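Local coordinates for flagellar motor switch protein FliG (Aquifex aeolicus, PDB 3HJL), which probably forms part of the rotor-mounted switch complex (C ring) of the flagellum, contacting the motor components that determine the direction of rotation, at residues A15-L20 with L42-A46; I57-A61 with I85-P90; A61-L65 with E80-N84. One frame throughout, in Å; residues are numbered along the deposited sequence.

Contact 1 (A15-L20 with L42-A46); sequences AAVLLL and LFALA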
loop_
_atom_site.group_PDB
_atom_site.type_symbol
_atom_site.label_atom_id
_atom_site.label_comp_id
_atom_site.label_asym_id
_atom_site.label_seq_id
_atom_site.Cartn_x
_atom_site.Cartn_y
_atom_site.Cartn_z
ATOM N N ALA A 15 35.101 -32.561 -5.541
ATOM C CA ALA A 15 36.534 -32.301 -5.741
ATOM C C ALA A 15 36.771 -31.033 -6.582
ATOM O O ALA A 15 37.625 -30.210 -6.242
ATOM C CB ALA A 15 37.195 -33.491 -6.400
ATOM N N ALA A 16 36.004 -30.893 -7.667
ATOM C CA ALA A 16 36.071 -29.717 -8.546
ATOM C C ALA A 16 35.742 -28.422 -7.801
ATOM O O ALA A 16 36.448 -27.421 -7.942
ATOM C CB ALA A 16 35.123 -29.888 -9.734
ATOM N N VAL A 17 34.673 -28.454 -7.009
ATOM C CA VAL A 17 34.246 -27.289 -6.241
ATOM C C VAL A 17 35.243 -26.963 -5.128
ATOM O O VAL A 17 35.564 -25.796 -4.921
ATOM C CB VAL A 17 32.820 -27.468 -5.660
ATOM C CG1 VAL A 17 32.440 -26.267 -4.802
ATOM C CG2 VAL A 17 31.790 -27.648 -6.797
ATOM N N LEU A 18 35.737 -27.993 -4.433
ATOM C CA LEU A 18 36.774 -27.825 -3.406
ATOM C C LEU A 18 38.026 -27.162 -3.968
ATOM O O LEU A 18 38.543 -26.205 -3.378
ATOM C CB LEU A 18 37.162 -29.169 -2.772
ATOM C CG LEU A 18 36.256 -29.781 -1.702
ATOM C CD1 LEU A 18 36.776 -31.180 -1.305
ATOM C CD2 LEU A 18 36.180 -28.876 -0.465
ATOM N N LEU A 19 38.502 -27.663 -5.110
ATOM C CA LEU A 19 39.688 -27.102 -5.782
ATOM C C LEU A 19 39.579 -25.575 -5.943
ATOM O O LEU A 19 40.522 -24.838 -5.644
ATOM C CB LEU A 19 39.890 -27.761 -7.161
ATOM C CG LEU A 19 41.109 -27.339 -8.002
ATOM C CD1 LEU A 19 42.414 -27.774 -7.331
ATOM C CD2 LEU A 19 41.009 -27.907 -9.407
ATOM N N LEU A 20 38.409 -25.121 -6.372
ATOM C CA LEU A 20 38.159 -23.703 -6.615
ATOM C C LEU A 20 37.780 -22.876 -5.361
ATOM O O LEU A 20 38.003 -21.672 -5.347
ATOM C CB LEU A 20 37.060 -23.574 -7.671
ATOM C CG LEU A 20 37.392 -24.222 -9.020
ATOM C CD1 LEU A 20 36.133 -24.428 -9.831
ATOM C CD2 LEU A 20 38.413 -23.379 -9.773
ATOM N N LEU A 42 39.062 -31.502 -13.711
ATOM C CA LEU A 42 38.411 -30.789 -12.611
ATOM C C LEU A 42 37.782 -29.464 -13.049
ATOM O O LEU A 42 36.678 -29.149 -12.613
ATOM C CB LEU A 42 39.362 -30.593 -11.430
ATOM C CG LEU A 42 39.648 -31.886 -10.645
ATOM C CD1 LEU A 42 40.844 -31.734 -9.707
ATOM C CD2 LEU A 42 38.407 -32.346 -9.872
ATOM N N PHE A 43 38.433 -28.728 -13.956
ATOM C CA PHE A 43 37.856 -27.462 -14.457
ATOM C C PHE A 43 36.608 -27.715 -15.309
ATOM O O PHE A 43 35.608 -27.004 -15.163
ATOM C CB PHE A 43 38.873 -26.627 -15.265
ATOM C CG PHE A 43 40.084 -26.164 -14.469
ATOM C CD1 PHE A 43 39.950 -25.605 -13.196
ATOM C CD2 PHE A 43 41.351 -26.190 -15.048
ATOM C CE1 PHE A 43 41.068 -25.162 -12.489
ATOM C CE2 PHE A 43 42.472 -25.755 -14.344
ATOM C CZ PHE A 43 42.329 -25.239 -13.065
ATOM N N ALA A 44 36.659 -28.738 -16.173
ATOM C CA ALA A 44 35.503 -29.095 -17.005
ATOM C C ALA A 44 34.321 -29.558 -16.145
ATOM O O ALA A 44 33.170 -29.242 -16.444
ATOM C CB ALA A 44 35.879 -30.145 -18.039
ATOM N N LEU A 45 34.616 -30.277 -15.058
ATOM C CA LEU A 45 33.583 -30.674 -14.088
ATOM C C LEU A 45 32.879 -29.459 -13.452
ATOM O O LEU A 45 31.657 -29.447 -13.339
ATOM C CB LEU A 45 34.176 -31.574 -12.987
ATOM C CG LEU A 45 34.496 -33.010 -13.402
ATOM C CD1 LEU A 45 35.455 -33.647 -12.431
ATOM C CD2 LEU A 45 33.239 -33.839 -13.540
ATOM N N ALA A 46 33.658 -28.454 -13.040
ATOM C CA ALA A 46 33.104 -27.248 -12.408
ATOM C C ALA A 46 32.262 -26.444 -13.398
ATOM O O ALA A 46 31.148 -26.028 -13.071
ATOM C CB ALA A 46 34.212 -26.381 -11.830
#

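Contact 2 (I57-A61 with I85-P90); sequences IENIA and IKKVIP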
loop_
_atom_site.group_PDB
_atom_site.type_symbol
_atom_site.label_atom_id
_atom_site.label_comp_id
_atom_site.label_asym_id
_atom_site.label_seq_id
_atom_site.Cartn_x
_atom_site.Cartn_y
_atom_site.Cartn_z
ATOM N N ILE A 57 22.569 -24.411 -2.127
ATOM C CA ILE A 57 24.030 -24.209 -2.240
ATOM C C ILE A 57 24.646 -23.955 -0.860
ATOM O O ILE A 57 25.774 -24.380 -0.601
ATOM C CB ILE A 57 24.409 -23.037 -3.168
ATOM C CG1 ILE A 57 24.066 -23.355 -4.623
ATOM C CG2 ILE A 57 25.890 -22.759 -3.088
ATOM C CD1 ILE A 57 24.406 -22.229 -5.590
ATOM N N GLU A 58 23.909 -23.260 0.016
ATOM C CA GLU A 58 24.345 -23.059 1.408
ATOM C C GLU A 58 24.456 -24.378 2.191
ATOM O O GLU A 58 25.402 -24.569 2.950
ATOM C CB GLU A 58 23.398 -22.114 2.148
ATOM C CG GLU A 58 23.482 -20.670 1.690
ATOM C CD GLU A 58 22.456 -19.775 2.368
ATOM O OE1 GLU A 58 21.937 -20.153 3.447
ATOM O OE2 GLU A 58 22.174 -18.684 1.822
ATOM N N ASN A 59 23.471 -25.260 2.020
ATOM C CA ASN A 59 23.474 -26.573 2.668
ATOM C C ASN A 59 24.604 -27.459 2.131
ATOM O O ASN A 59 25.243 -28.170 2.898
ATOM C CB ASN A 59 22.121 -27.272 2.485
ATOM C CG ASN A 59 20.977 -26.561 3.206
ATOM O OD1 ASN A 59 21.166 -25.945 4.258
ATOM N ND2 ASN A 59 19.778 -26.666 2.648
ATOM N N ILE A 60 24.837 -27.412 0.817
ATOM C CA ILE A 60 26.000 -28.079 0.183
ATOM C C ILE A 60 27.329 -27.525 0.724
ATOM O O ILE A 60 28.250 -28.289 1.009
ATOM C CB ILE A 60 26.006 -27.879 -1.362
ATOM C CG1 ILE A 60 24.885 -28.686 -2.024
ATOM C CG2 ILE A 60 27.348 -28.303 -1.970
ATOM C CD1 ILE A 60 24.623 -28.293 -3.475
ATOM N N ALA A 61 27.414 -26.195 0.830
ATOM C CA ALA A 61 28.607 -25.498 1.321
ATOM C C ALA A 61 28.928 -25.878 2.758
ATOM O O ALA A 61 30.080 -26.137 3.096
ATOM C CB ALA A 61 28.417 -23.971 1.215
ATOM N N ILE A 85 32.099 -21.136 -3.066
ATOM C CA ILE A 85 31.226 -22.208 -3.584
ATOM C C ILE A 85 30.003 -21.615 -4.308
ATOM O O ILE A 85 29.573 -22.155 -5.326
ATOM C CB ILE A 85 30.741 -23.185 -2.465
ATOM C CG1 ILE A 85 31.917 -23.953 -1.859
ATOM C CG2 ILE A 85 29.730 -24.210 -3.026
ATOM C CD1 ILE A 85 31.533 -24.750 -0.675
ATOM N N LYS A 86 29.476 -20.492 -3.804
ATOM C CA LYS A 86 28.358 -19.793 -4.468
ATOM C C LYS A 86 28.721 -19.167 -5.823
ATOM O O LYS A 86 27.827 -18.932 -6.641
ATOM C CB LYS A 86 27.719 -18.736 -3.550
ATOM C CG LYS A 86 26.853 -19.335 -2.449
ATOM C CD LYS A 86 26.114 -18.273 -1.665
ATOM C CE LYS A 86 25.018 -18.890 -0.809
ATOM N NZ LYS A 86 24.333 -17.885 0.060
ATOM N N LYS A 87 30.010 -18.896 -6.060
ATOM C CA LYS A 87 30.474 -18.407 -7.374
ATOM C C LYS A 87 30.634 -19.555 -8.378
ATOM O O LYS A 87 30.373 -19.390 -9.570
ATOM C CB LYS A 87 31.810 -17.650 -7.265
ATOM C CG LYS A 87 31.891 -16.520 -6.213
ATOM C CD LYS A 87 30.622 -15.658 -6.093
ATOM C CE LYS A 87 30.307 -14.881 -7.378
ATOM N NZ LYS A 87 29.164 -13.932 -7.187
ATOM N N VAL A 88 31.065 -20.712 -7.885
ATOM C CA VAL A 88 31.306 -21.882 -8.715
ATOM C C VAL A 88 29.996 -22.487 -9.227
ATOM O O VAL A 88 29.821 -22.663 -10.432
ATOM C CB VAL A 88 32.085 -22.973 -7.916
ATOM C CG1 VAL A 88 32.288 -24.229 -8.759
ATOM C CG2 VAL A 88 33.422 -22.426 -7.429
ATOM N N ILE A 89 29.086 -22.786 -8.300
ATOM C CA ILE A 89 27.809 -23.433 -8.619
ATOM C C ILE A 89 26.863 -22.363 -9.197
ATOM O O ILE A 89 26.496 -21.434 -8.477
ATOM C CB ILE A 89 27.154 -24.073 -7.349
ATOM C CG1 ILE A 89 28.133 -25.029 -6.643
ATOM C CG2 ILE A 89 25.864 -24.810 -7.731
ATOM C CD1 ILE A 89 27.573 -25.681 -5.380
ATOM N N PRO A 90 26.466 -22.487 -10.491
ATOM C CA PRO A 90 25.668 -21.414 -11.118
ATOM C C PRO A 90 24.228 -21.285 -10.592
ATOM O O PRO A 90 23.716 -22.224 -9.984
ATOM C CB PRO A 90 25.656 -21.810 -12.596
ATOM C CG PRO A 90 25.837 -23.277 -12.596
ATOM C CD PRO A 90 26.700 -23.606 -11.428
#

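Contact 3 (A61-L65 with E80-N84); sequences AEELL and EFIEN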
loop_
_atom_site.group_PDB
_atom_site.type_symbol
_atom_site.label_atom_id
_atom_site.label_comp_id
_atom_site.label_asym_id
_atom_site.label_seq_id
_atom_site.Cartn_x
_atom_site.Cartn_y
_atom_site.Cartn_z
ATOM N N ALA A 61 27.414 -26.195 0.830
ATOM C CA ALA A 61 28.607 -25.498 1.321
ATOM C C ALA A 61 28.928 -25.878 2.758
ATOM O O ALA A 61 30.080 -26.137 3.096
ATOM C CB ALA A 61 28.417 -23.971 1.215
ATOM N N GLU A 62 27.896 -25.883 3.593
ATOM C CA GLU A 62 28.017 -26.243 5.004
ATOM C C GLU A 62 28.299 -27.731 5.226
ATOM O O GLU A 62 28.927 -28.093 6.222
ATOM C CB GLU A 62 26.764 -25.816 5.764
ATOM C CG GLU A 62 26.683 -24.304 5.957
ATOM C CD GLU A 62 25.359 -23.846 6.527
ATOM O OE1 GLU A 62 24.489 -24.703 6.806
ATOM O OE2 GLU A 62 25.186 -22.620 6.691
ATOM N N GLU A 63 27.813 -28.582 4.323
ATOM C CA GLU A 63 28.138 -30.001 4.364
ATOM C C GLU A 63 29.617 -30.160 4.026
ATOM O O GLU A 63 30.355 -30.746 4.806
ATOM C CB GLU A 63 27.284 -30.812 3.388
ATOM C CG GLU A 63 27.348 -32.328 3.651
ATOM C CD GLU A 63 27.140 -33.174 2.404
ATOM O OE1 GLU A 63 27.929 -33.025 1.435
ATOM O OE2 GLU A 63 26.231 -34.034 2.427
ATOM N N LEU A 64 30.030 -29.613 2.878
ATOM C CA LEU A 64 31.445 -29.626 2.428
ATOM C C LEU A 64 32.407 -29.086 3.471
ATOM O O LEU A 64 33.493 -29.632 3.649
ATOM C CB LEU A 64 31.649 -28.794 1.145
ATOM C CG LEU A 64 31.548 -29.436 -0.235
ATOM C CD1 LEU A 64 31.691 -28.367 -1.321
ATOM C CD2 LEU A 64 32.613 -30.506 -0.409
ATOM N N LEU A 65 32.022 -27.980 4.112
ATOM C CA LEU A 65 32.843 -27.361 5.145
ATOM C C LEU A 65 33.017 -28.302 6.342
ATOM O O LEU A 65 34.131 -28.482 6.826
ATOM C CB LEU A 65 32.229 -26.022 5.579
ATOM C CG LEU A 65 33.023 -25.115 6.528
ATOM C CD1 LEU A 65 34.372 -24.708 5.928
ATOM C CD2 LEU A 65 32.195 -23.882 6.871
ATOM N N GLU A 80 34.131 -17.072 3.733
ATOM C CA GLU A 80 34.735 -16.833 2.419
ATOM C C GLU A 80 34.728 -18.114 1.567
ATOM O O GLU A 80 34.661 -18.045 0.346
ATOM C CB GLU A 80 36.163 -16.304 2.588
ATOM C CG GLU A 80 36.798 -15.783 1.306
ATOM C CD GLU A 80 38.037 -14.940 1.563
ATOM O OE1 GLU A 80 37.948 -13.948 2.324
ATOM O OE2 GLU A 80 39.094 -15.249 0.977
ATOM N N PHE A 81 34.830 -19.268 2.222
ATOM C CA PHE A 81 34.670 -20.571 1.567
ATOM C C PHE A 81 33.240 -20.747 1.022
ATOM O O PHE A 81 33.068 -21.174 -0.116
ATOM C CB PHE A 81 35.024 -21.690 2.559
ATOM C CG PHE A 81 34.849 -23.081 2.018
ATOM C CD1 PHE A 81 35.860 -23.686 1.287
ATOM C CD2 PHE A 81 33.714 -23.826 2.334
ATOM C CE1 PHE A 81 35.718 -24.993 0.824
ATOM C CE2 PHE A 81 33.564 -25.127 1.872
ATOM C CZ PHE A 81 34.571 -25.711 1.115
ATOM N N ILE A 82 32.230 -20.378 1.819
ATOM C CA ILE A 82 30.814 -20.496 1.400
ATOM C C ILE A 82 30.540 -19.635 0.157
ATOM O O ILE A 82 29.874 -20.085 -0.774
ATOM C CB ILE A 82 29.774 -20.065 2.533
ATOM C CG1 ILE A 82 30.063 -20.696 3.908
ATOM C CG2 ILE A 82 28.350 -20.401 2.117
ATOM C CD1 ILE A 82 30.559 -22.135 3.886
ATOM N N GLU A 83 31.051 -18.401 0.161
ATOM C CA GLU A 83 30.869 -17.467 -0.960
ATOM C C GLU A 83 31.553 -17.977 -2.222
ATOM O O GLU A 83 31.009 -17.836 -3.313
ATOM C CB GLU A 83 31.397 -16.054 -0.605
ATOM C CG GLU A 83 31.064 -14.951 -1.645
ATOM C CD GLU A 83 31.748 -13.604 -1.352
ATOM O OE1 GLU A 83 31.778 -12.742 -2.261
ATOM O OE2 GLU A 83 32.255 -13.400 -0.224
ATOM N N ASN A 84 32.753 -18.547 -2.074
ATOM C CA ASN A 84 33.480 -19.120 -3.220
ATOM C C ASN A 84 32.724 -20.277 -3.877
ATOM O O ASN A 84 32.711 -20.376 -5.101
ATOM C CB ASN A 84 34.891 -19.571 -2.821
ATOM C CG ASN A 84 35.809 -18.405 -2.472
ATOM O OD1 ASN A 84 35.439 -17.237 -2.596
ATOM N ND2 ASN A 84 36.991 -18.722 -1.983
#

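Contact 1 (A15-L20 with L42-A46)
The carbonyl oxygen of L42 is met from across the contact by the methyl group of A16, whose CB lies 3.4 Å from L42 O. The same oxygen accepts the helical hydrogen bond from A46 N (3.1 Å), so this polar atom is satisfied within its own helix while the alanine methyl presses against it. The pairing illustrates how small residues let helices approach closely: the CA atoms of A16 and L42 are 4.8 Å apart, and the short helical segments cross at 101° with their axes 8.5 Å from each other. Side chains then fill in around A16. L42 reaches back over the first helix and lays CD2 against the backbone N of A16, while L45 contributes only its CB, beside the A16 methyl. L19 crosses L42 at a slant; its CG lies opposite the backbone N (chi1 -178°), which carries CD2 to within 3.7 Å of L42 CB. L20 divides its two branches. CD1 packs tightly on the methyl of A46, at 3.4 Å from A46 CB, and CD2 meets the edge of the F43 ring near its plane, 4.2 Å from F43 CE1. The F43 side chain starts out away from the first helix, but its ring comes back to the margin of the contact. The side-chain contacts are apolar, and no hydrogen bond joins the segments. The interface joins helix 7-21 to helix 36-47 in the FliG N-terminal domain. Toward its start, helix 7-21 offers L9 and A12 to L45, while V17 and L18, on other sides of it, pack against helices 54-70 and 78-88, and L20 also touches V88 of the latter.

Contact 2 (I57-A61 with I85-P90)
E58 and K86 form a salt bridge between helix 54-70 and the end of helix 78-88 in the FliG N-terminal domain, with K86 NZ donating a hydrogen bond of 2.9 Å to E58 OE2. The lysine approaches this oxygen on its anti side, 21° out of the carboxylate plane. Both residues begin by pointing elsewhere, and it is their extended chains that bring the charges together; on the way, K86 CE passes close to E58 CG. The ammonium group has a second, long and weak ion pair with E54, one helical turn before E58. With an alanine in place of E58, K86 would probably lose its close carboxylate mate, keeping just the weak pairing with E54 among the partners described, its ammonium group freer to turn. Two backbone acceptors find donors within their own segments: I57 O receives A61 N at 2.8 Å, and I85 O takes I89 N together with a weaker bond from V88 N as the helix ends. Beneath the ion pair the contact is hydrocarbon. I57 runs past I89, in the turn after the helix, in the opposite sense, its CD1 resting 3.7 Å from both I89 CG2 and I89 O. The other branch, CG2, lies opposite the backbone N and touches K86 CG at 3.6 Å, so the lysine stem serves as apolar surface before its charge is reached. I85 extends CD1 onto the methyl of A61, 3.7 Å from its CB. V52, from the preceding loop, touches I57, I60 and I89. Chemically, the contact thus divides into a largely buried aliphatic interior and a charged pair at its margin, where the charges are probably eased by partial access to solvent.

Contact 3 (A61-L65 with E80-N84)
F81 presents the edge of its ring to the helix of A61 and L65. In the ring plane, CE2 meets the carbonyl oxygen of A61 at 3.8 Å, and L64 CB also stands at this edge. A61 O is already engaged by the helical hydrogen bond from L65 N (2.9 Å), so the ring adds a van der Waals partner to an acceptor that has its donor. L65 slides past F81 in the opposite direction, its CD1 lying obliquely to the ring, 3.8 Å from F81 CD2. The other methyl, CD2, turns to I82 and sits 3.8 Å from I82 CD1; here the two side chains meet at about a right angle. I82 also touches the A61 methyl, with I82 CG2 3.7 Å from A61 CB. Two torsions set up this grouping. In F81, CG stands opposite the backbone N (chi1 178°), sending the ring across to the other helix. In I82 the chain folds at its second torsion (chi2 -38°) instead of extending, which brings CD1 between A61 and L65 and into the plane of the F81 ring at its edge. I82 therefore both packs across the contact and flanks its aromatic neighbour. Farther out, L22 touches F81, and I75 and P78, from the connection between the helices and the start of helix 78-88, touch L65. This is apolar helix-helix packing within the all-helical FliG N-terminal domain: the segments of helices 54-70 and 78-88 cross at 127°, with axes 9.9 Å apart, and helix 7-21 lies against both: V17 and L18 pack on L64, L18 and S21 on F81, while K14 forms a salt bridge with E63.

In the fold
Contacts 2 and 3 are successive portions of one interface between helices 54-70 and 78-88, with centres about 7 Å apart; they share A61 and meet again where I85 CD1 lies 3.7 Å from L64 CD1. Contact 1 precedes both along the chain, its centre about 12 Å from that of contact 2 and 14 Å from that of contact 3. Helix 7-21 makes the connection: V17 CG1 packs on I85 CG1 at 3.8 Å, and L18 CD2 reaches F81 CZ at 3.9 Å. All three belong to the FliG N-terminal domain and lie away from the EHPQR motif, illustrating how adjoining helix pairs merge into one apolar core.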